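Long-range contact in cortical-lytic enzyme (PDB 4S3J), which probably acts as an N-acetylglucosaminidase of glycosyl hydrolase family 18 that degrades partially broken-down spore cortex peptidoglycan during germination: residues P358-F370 with E381-K393. Numbering follows the deposited sequence.
Sequences PIRYDFTAQAPHF and EVWFEDARSIQSK
Phe370 and Val382 form a hydrogen-bonded pair of the antiparallel β-hairpin 367-373/379-383, consistent with the α+β insertion found in many family 18 TIM barrels. Val382 N reaches Phe370 O at 2.9 Å, and the Phe370 ring lies with one face over Val382 CB. The tightly packed part is this buried face: Pro368 CG sits 3.7 Å from the Phe384 ring centroid, almost on the ring normal, while Ile359 CG2 meets the ring's edge and Ala348 of helix 345-354 adds to the packing. On the other, partly exposed face, His369 lies on the six-membered ring of Trp383 in an offset stack, planes 10° apart. CG between backbone N and carbonyl carbon (chi1 62°) lays the imidazole over the indole, which Glu381 OE2 holds through NE1. Past the hairpin, Asp386 N-caps helix 387-400 in a capping box with Ser389, both of whose bonds are weak. Arg388 NE and NH2 both grip Asp386 OD2, and Tyr361 CD1 lies over a face of the guanidinium, 3.5 Å from Arg388 CZ; at this looser side a water joins Arg388 NH1 to Ile359 O. Tyr361 OH (2.8 Å) and Ser392 OG (2.6 Å) donate to Gln366 OE1 from opposite faces of its amide.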
loop_
_atom_site.group_PDB
_atom_site.type_symbol
_atom_site.label_atom_id
_atom_site.label_comp_id
_atom_site.label_asym_id
_atom_site.label_seq_id
_atom_site.Cartn_x
_atom_site.Cartn_y
_atom_site.Cartn_z
ATOM N N PRO A 358 2.749 11.545 -22.863
ATOM C CA PRO A 358 1.540 10.994 -22.256
ATOM C C PRO A 358 1.855 9.828 -21.336
ATOM O O PRO A 358 2.938 9.204 -21.448
ATOM C CB PRO A 358 0.725 10.512 -23.455
ATOM C CG PRO A 358 1.756 10.133 -24.465
ATOM C CD PRO A 358 2.893 11.112 -24.272
ATOM N N ILE A 359 0.929 9.567 -20.422
ATOM C CA ILE A 359 1.025 8.412 -19.537
ATOM C C ILE A 359 0.306 7.248 -20.202
ATOM O O ILE A 359 -0.843 7.377 -20.636
ATOM C CB ILE A 359 0.408 8.715 -18.166
ATOM C CG1 ILE A 359 1.211 9.805 -17.441
ATOM C CG2 ILE A 359 0.338 7.455 -17.311
ATOM C CD1 ILE A 359 0.465 10.514 -16.380
ATOM N N ARG A 360 0.999 6.126 -20.331
ATOM C CA ARG A 360 0.453 4.906 -20.887
ATOM C C ARG A 360 0.060 3.955 -19.764
ATOM O O ARG A 360 0.469 4.139 -18.621
ATOM C CB ARG A 360 1.469 4.241 -21.801
ATOM C CG ARG A 360 1.693 5.006 -23.103
ATOM C CD ARG A 360 3.139 5.179 -23.392
ATOM N NE ARG A 360 3.816 3.907 -23.593
ATOM C CZ ARG A 360 5.122 3.713 -23.402
ATOM N NH1 ARG A 360 5.642 2.510 -23.607
ATOM N NH2 ARG A 360 5.909 4.709 -22.991
ATOM N N TYR A 361 -0.741 2.945 -20.090
ATOM C CA TYR A 361 -1.206 1.981 -19.086
ATOM C C TYR A 361 -1.051 0.543 -19.569
ATOM O O TYR A 361 -1.515 0.177 -20.633
ATOM C CB TYR A 361 -2.662 2.249 -18.733
ATOM C CG TYR A 361 -3.095 1.570 -17.459
ATOM C CD1 TYR A 361 -2.818 2.134 -16.221
ATOM C CD2 TYR A 361 -3.748 0.340 -17.493
ATOM C CE1 TYR A 361 -3.210 1.511 -15.050
ATOM C CE2 TYR A 361 -4.138 -0.302 -16.317
ATOM C CZ TYR A 361 -3.871 0.287 -15.104
ATOM O OH TYR A 361 -4.238 -0.335 -13.924
ATOM N N ASP A 362 -0.344 -0.249 -18.776
ATOM C CA ASP A 362 -0.128 -1.667 -19.059
ATOM C C ASP A 362 -1.275 -2.462 -18.433
ATOM O O ASP A 362 -1.372 -2.549 -17.213
ATOM C CB ASP A 362 1.247 -2.093 -18.510
ATOM C CG ASP A 362 1.585 -3.557 -18.783
ATOM O OD1 ASP A 362 0.698 -4.412 -18.800
ATOM O OD2 ASP A 362 2.775 -3.864 -18.986
ATOM N N PHE A 363 -2.161 -3.011 -19.264
ATOM C CA PHE A 363 -3.353 -3.701 -18.757
ATOM C C PHE A 363 -3.066 -5.107 -18.219
ATOM O O PHE A 363 -3.913 -5.687 -17.535
ATOM C CB PHE A 363 -4.411 -3.765 -19.862
ATOM C CG PHE A 363 -5.061 -2.437 -20.129
ATOM C CD1 PHE A 363 -4.497 -1.539 -21.022
ATOM C CD2 PHE A 363 -6.209 -2.060 -19.454
ATOM C CE1 PHE A 363 -5.072 -0.310 -21.240
ATOM C CE2 PHE A 363 -6.782 -0.828 -19.671
ATOM C CZ PHE A 363 -6.225 0.042 -20.557
ATOM N N THR A 364 -1.895 -5.658 -18.523
ATOM C CA THR A 364 -1.485 -6.945 -17.960
ATOM C C THR A 364 -0.914 -6.769 -16.552
ATOM O O THR A 364 -1.351 -7.437 -15.611
ATOM C CB THR A 364 -0.476 -7.649 -18.886
ATOM O OG1 THR A 364 -1.116 -7.875 -20.149
ATOM C CG2 THR A 364 -0.026 -8.991 -18.314
ATOM N N ALA A 365 0.063 -5.883 -16.397
ATOM C CA ALA A 365 0.582 -5.558 -15.083
ATOM C C ALA A 365 -0.409 -4.782 -14.233
ATOM O O ALA A 365 -0.325 -4.829 -13.006
ATOM C CB ALA A 365 1.876 -4.754 -15.218
ATOM N N GLN A 366 -1.324 -4.065 -14.890
ATOM C CA GLN A 366 -2.187 -3.041 -14.284
ATOM C C GLN A 366 -1.325 -1.977 -13.609
ATOM O O GLN A 366 -1.214 -1.924 -12.387
ATOM C CB GLN A 366 -3.211 -3.660 -13.304
ATOM C CG GLN A 366 -4.322 -4.478 -13.997
ATOM C CD GLN A 366 -5.347 -3.610 -14.704
ATOM O OE1 GLN A 366 -5.796 -2.595 -14.168
ATOM N NE2 GLN A 366 -5.740 -4.019 -15.902
ATOM N N ALA A 367 -0.668 -1.164 -14.442
ATOM C CA ALA A 367 0.198 -0.095 -13.964
ATOM C C ALA A 367 0.463 0.961 -15.031
ATOM O O ALA A 367 0.603 0.626 -16.222
ATOM C CB ALA A 367 1.509 -0.654 -13.493
ATOM N N PRO A 368 0.527 2.230 -14.609
ATOM C CA PRO A 368 0.873 3.320 -15.527
ATOM C C PRO A 368 2.375 3.453 -15.699
ATOM O O PRO A 368 3.145 3.121 -14.793
ATOM C CB PRO A 368 0.299 4.546 -14.833
ATOM C CG PRO A 368 0.454 4.212 -13.360
ATOM C CD PRO A 368 0.166 2.739 -13.266
ATOM N N HIS A 369 2.786 3.979 -16.843
ATOM C CA HIS A 369 4.196 4.126 -17.178
ATOM C C HIS A 369 4.392 5.075 -18.341
ATOM O O HIS A 369 3.471 5.361 -19.082
ATOM C CB HIS A 369 4.800 2.769 -17.516
ATOM C CG HIS A 369 4.184 2.110 -18.707
ATOM N ND1 HIS A 369 4.828 2.030 -19.927
ATOM C CD2 HIS A 369 2.975 1.521 -18.877
ATOM C CE1 HIS A 369 4.045 1.407 -20.791
ATOM N NE2 HIS A 369 2.922 1.079 -20.180
ATOM N N PHE A 370 5.620 5.555 -18.502
ATOM C CA PHE A 370 5.972 6.392 -19.643
ATOM C C PHE A 370 7.480 6.481 -19.788
ATOM O O PHE A 370 8.233 6.095 -18.878
ATOM C CB PHE A 370 5.372 7.807 -19.543
ATOM C CG PHE A 370 5.755 8.558 -18.304
ATOM C CD1 PHE A 370 4.997 8.435 -17.138
ATOM C CD2 PHE A 370 6.868 9.394 -18.286
ATOM C CE1 PHE A 370 5.345 9.107 -15.993
ATOM C CE2 PHE A 370 7.211 10.072 -17.147
ATOM C CZ PHE A 370 6.462 9.930 -15.997
ATOM N N GLU A 381 12.711 5.864 -18.036
ATOM C CA GLU A 381 11.469 5.088 -17.999
ATOM C C GLU A 381 10.915 5.136 -16.589
ATOM O O GLU A 381 11.648 4.897 -15.626
ATOM C CB GLU A 381 11.706 3.640 -18.435
ATOM C CG GLU A 381 10.456 2.821 -18.555
ATOM C CD GLU A 381 10.661 1.563 -19.338
ATOM O OE1 GLU A 381 11.312 1.609 -20.407
ATOM O OE2 GLU A 381 10.169 0.518 -18.892
ATOM N N VAL A 382 9.629 5.439 -16.480
ATOM C CA VAL A 382 8.958 5.571 -15.208
ATOM C C VAL A 382 7.803 4.597 -15.086
ATOM O O VAL A 382 6.971 4.522 -15.985
ATOM C CB VAL A 382 8.416 7.001 -15.020
ATOM C CG1 VAL A 382 7.723 7.133 -13.684
ATOM C CG2 VAL A 382 9.524 8.034 -15.167
ATOM N N TRP A 383 7.763 3.843 -13.982
ATOM C CA TRP A 383 6.606 3.014 -13.611
ATOM C C TRP A 383 6.117 3.528 -12.261
ATOM O O TRP A 383 6.938 3.844 -11.410
ATOM C CB TRP A 383 6.977 1.526 -13.533
ATOM C CG TRP A 383 7.228 0.933 -14.874
ATOM C CD1 TRP A 383 8.388 0.977 -15.591
ATOM C CD2 TRP A 383 6.282 0.224 -15.680
ATOM N NE1 TRP A 383 8.225 0.334 -16.798
ATOM C CE2 TRP A 383 6.947 -0.152 -16.875
ATOM C CE3 TRP A 383 4.942 -0.142 -15.505
ATOM C CZ2 TRP A 383 6.296 -0.833 -17.905
ATOM C CZ3 TRP A 383 4.315 -0.849 -16.513
ATOM C CH2 TRP A 383 4.988 -1.187 -17.694
ATOM N N PHE A 384 4.804 3.664 -12.081
ATOM C CA PHE A 384 4.313 4.254 -10.844
ATOM C C PHE A 384 2.912 3.740 -10.502
ATOM O O PHE A 384 2.496 2.705 -11.032
ATOM C CB PHE A 384 4.405 5.802 -10.920
ATOM C CG PHE A 384 3.468 6.465 -11.876
ATOM C CD1 PHE A 384 3.676 6.414 -13.260
ATOM C CD2 PHE A 384 2.412 7.214 -11.386
ATOM C CE1 PHE A 384 2.772 7.056 -14.135
ATOM C CE2 PHE A 384 1.506 7.841 -12.257
ATOM C CZ PHE A 384 1.712 7.793 -13.620
ATOM N N GLU A 385 2.235 4.404 -9.568
ATOM C CA GLU A 385 0.910 3.992 -9.118
ATOM C C GLU A 385 -0.072 5.119 -9.380
ATOM O O GLU A 385 0.258 6.288 -9.141
ATOM C CB GLU A 385 0.919 3.663 -7.634
ATOM C CG GLU A 385 1.862 2.538 -7.207
ATOM C CD GLU A 385 1.379 1.170 -7.673
ATOM O OE1 GLU A 385 0.143 0.964 -7.787
ATOM O OE2 GLU A 385 2.238 0.313 -7.954
ATOM N N ASP A 386 -1.287 4.794 -9.844
ATOM C CA ASP A 386 -2.324 5.819 -9.977
ATOM C C ASP A 386 -3.699 5.243 -9.644
ATOM O O ASP A 386 -3.811 4.093 -9.203
ATOM C CB ASP A 386 -2.333 6.487 -11.374
ATOM C CG ASP A 386 -2.847 5.586 -12.506
ATOM O OD1 ASP A 386 -3.383 4.483 -12.267
ATOM O OD2 ASP A 386 -2.735 6.031 -13.683
ATOM N N ALA A 387 -4.749 6.049 -9.840
ATOM C CA ALA A 387 -6.079 5.647 -9.402
ATOM C C ALA A 387 -6.558 4.345 -10.060
ATOM O O ALA A 387 -7.274 3.542 -9.427
ATOM C CB ALA A 387 -7.079 6.772 -9.657
ATOM N N ARG A 388 -6.181 4.136 -11.319
ATOM C CA ARG A 388 -6.600 2.941 -12.041
ATOM C C ARG A 388 -6.039 1.680 -11.394
ATOM O O ARG A 388 -6.783 0.710 -11.166
ATOM C CB ARG A 388 -6.162 3.004 -13.508
ATOM C CG ARG A 388 -6.880 4.112 -14.293
ATOM C CD ARG A 388 -6.271 4.341 -15.659
ATOM N NE ARG A 388 -4.914 4.891 -15.586
ATOM C CZ ARG A 388 -4.234 5.348 -16.636
ATOM N NH1 ARG A 388 -4.784 5.329 -17.842
ATOM N NH2 ARG A 388 -3.004 5.828 -16.474
ATOM N N SER A 389 -4.727 1.666 -11.139
ATOM C CA SER A 389 -4.095 0.439 -10.653
ATOM C C SER A 389 -4.466 0.214 -9.188
ATOM O O SER A 389 -4.673 -0.928 -8.778
ATOM C CB SER A 389 -2.537 0.419 -10.897
ATOM O OG SER A 389 -1.652 1.453 -10.356
ATOM N N ILE A 390 -4.627 1.266 -8.401
ATOM C CA ILE A 390 -5.085 1.073 -7.016
ATOM C C ILE A 390 -6.520 0.513 -6.996
ATOM O O ILE A 390 -6.840 -0.373 -6.199
ATOM C CB ILE A 390 -5.006 2.381 -6.194
ATOM C CG1 ILE A 390 -3.536 2.729 -5.925
ATOM C CG2 ILE A 390 -5.732 2.255 -4.865
ATOM C CD1 ILE A 390 -2.814 1.740 -4.964
ATOM N N GLN A 391 -7.390 0.981 -7.889
ATOM C CA GLN A 391 -8.726 0.384 -7.975
ATOM C C GLN A 391 -8.652 -1.102 -8.342
ATOM O O GLN A 391 -9.387 -1.917 -7.771
ATOM C CB GLN A 391 -9.602 1.154 -8.968
ATOM C CG GLN A 391 -11.063 0.693 -9.002
ATOM C CD GLN A 391 -11.772 0.858 -7.671
ATOM O OE1 GLN A 391 -11.981 1.976 -7.195
ATOM N NE2 GLN A 391 -12.119 -0.265 -7.039
ATOM N N SER A 392 -7.753 -1.479 -9.248
ATOM C CA SER A 392 -7.558 -2.893 -9.560
ATOM C C SER A 392 -7.123 -3.683 -8.342
ATOM O O SER A 392 -7.574 -4.811 -8.144
ATOM C CB SER A 392 -6.542 -3.067 -10.669
ATOM O OG SER A 392 -7.051 -2.471 -11.862
ATOM N N LYS A 393 -6.250 -3.102 -7.537
ATOM C CA LYS A 393 -5.792 -3.758 -6.315
ATOM C C LYS A 393 -6.904 -3.889 -5.277
ATOM O O LYS A 393 -7.039 -4.944 -4.645
ATOM C CB LYS A 393 -4.612 -2.992 -5.731
ATOM C CG LYS A 393 -3.315 -3.144 -6.528
ATOM C CD LYS A 393 -2.742 -4.539 -6.365
ATOM C CE LYS A 393 -1.479 -4.777 -7.200
ATOM N NZ LYS A 393 -0.331 -3.902 -6.838
HETATM O O HOH W 1 -3.219 5.813 -20.239
#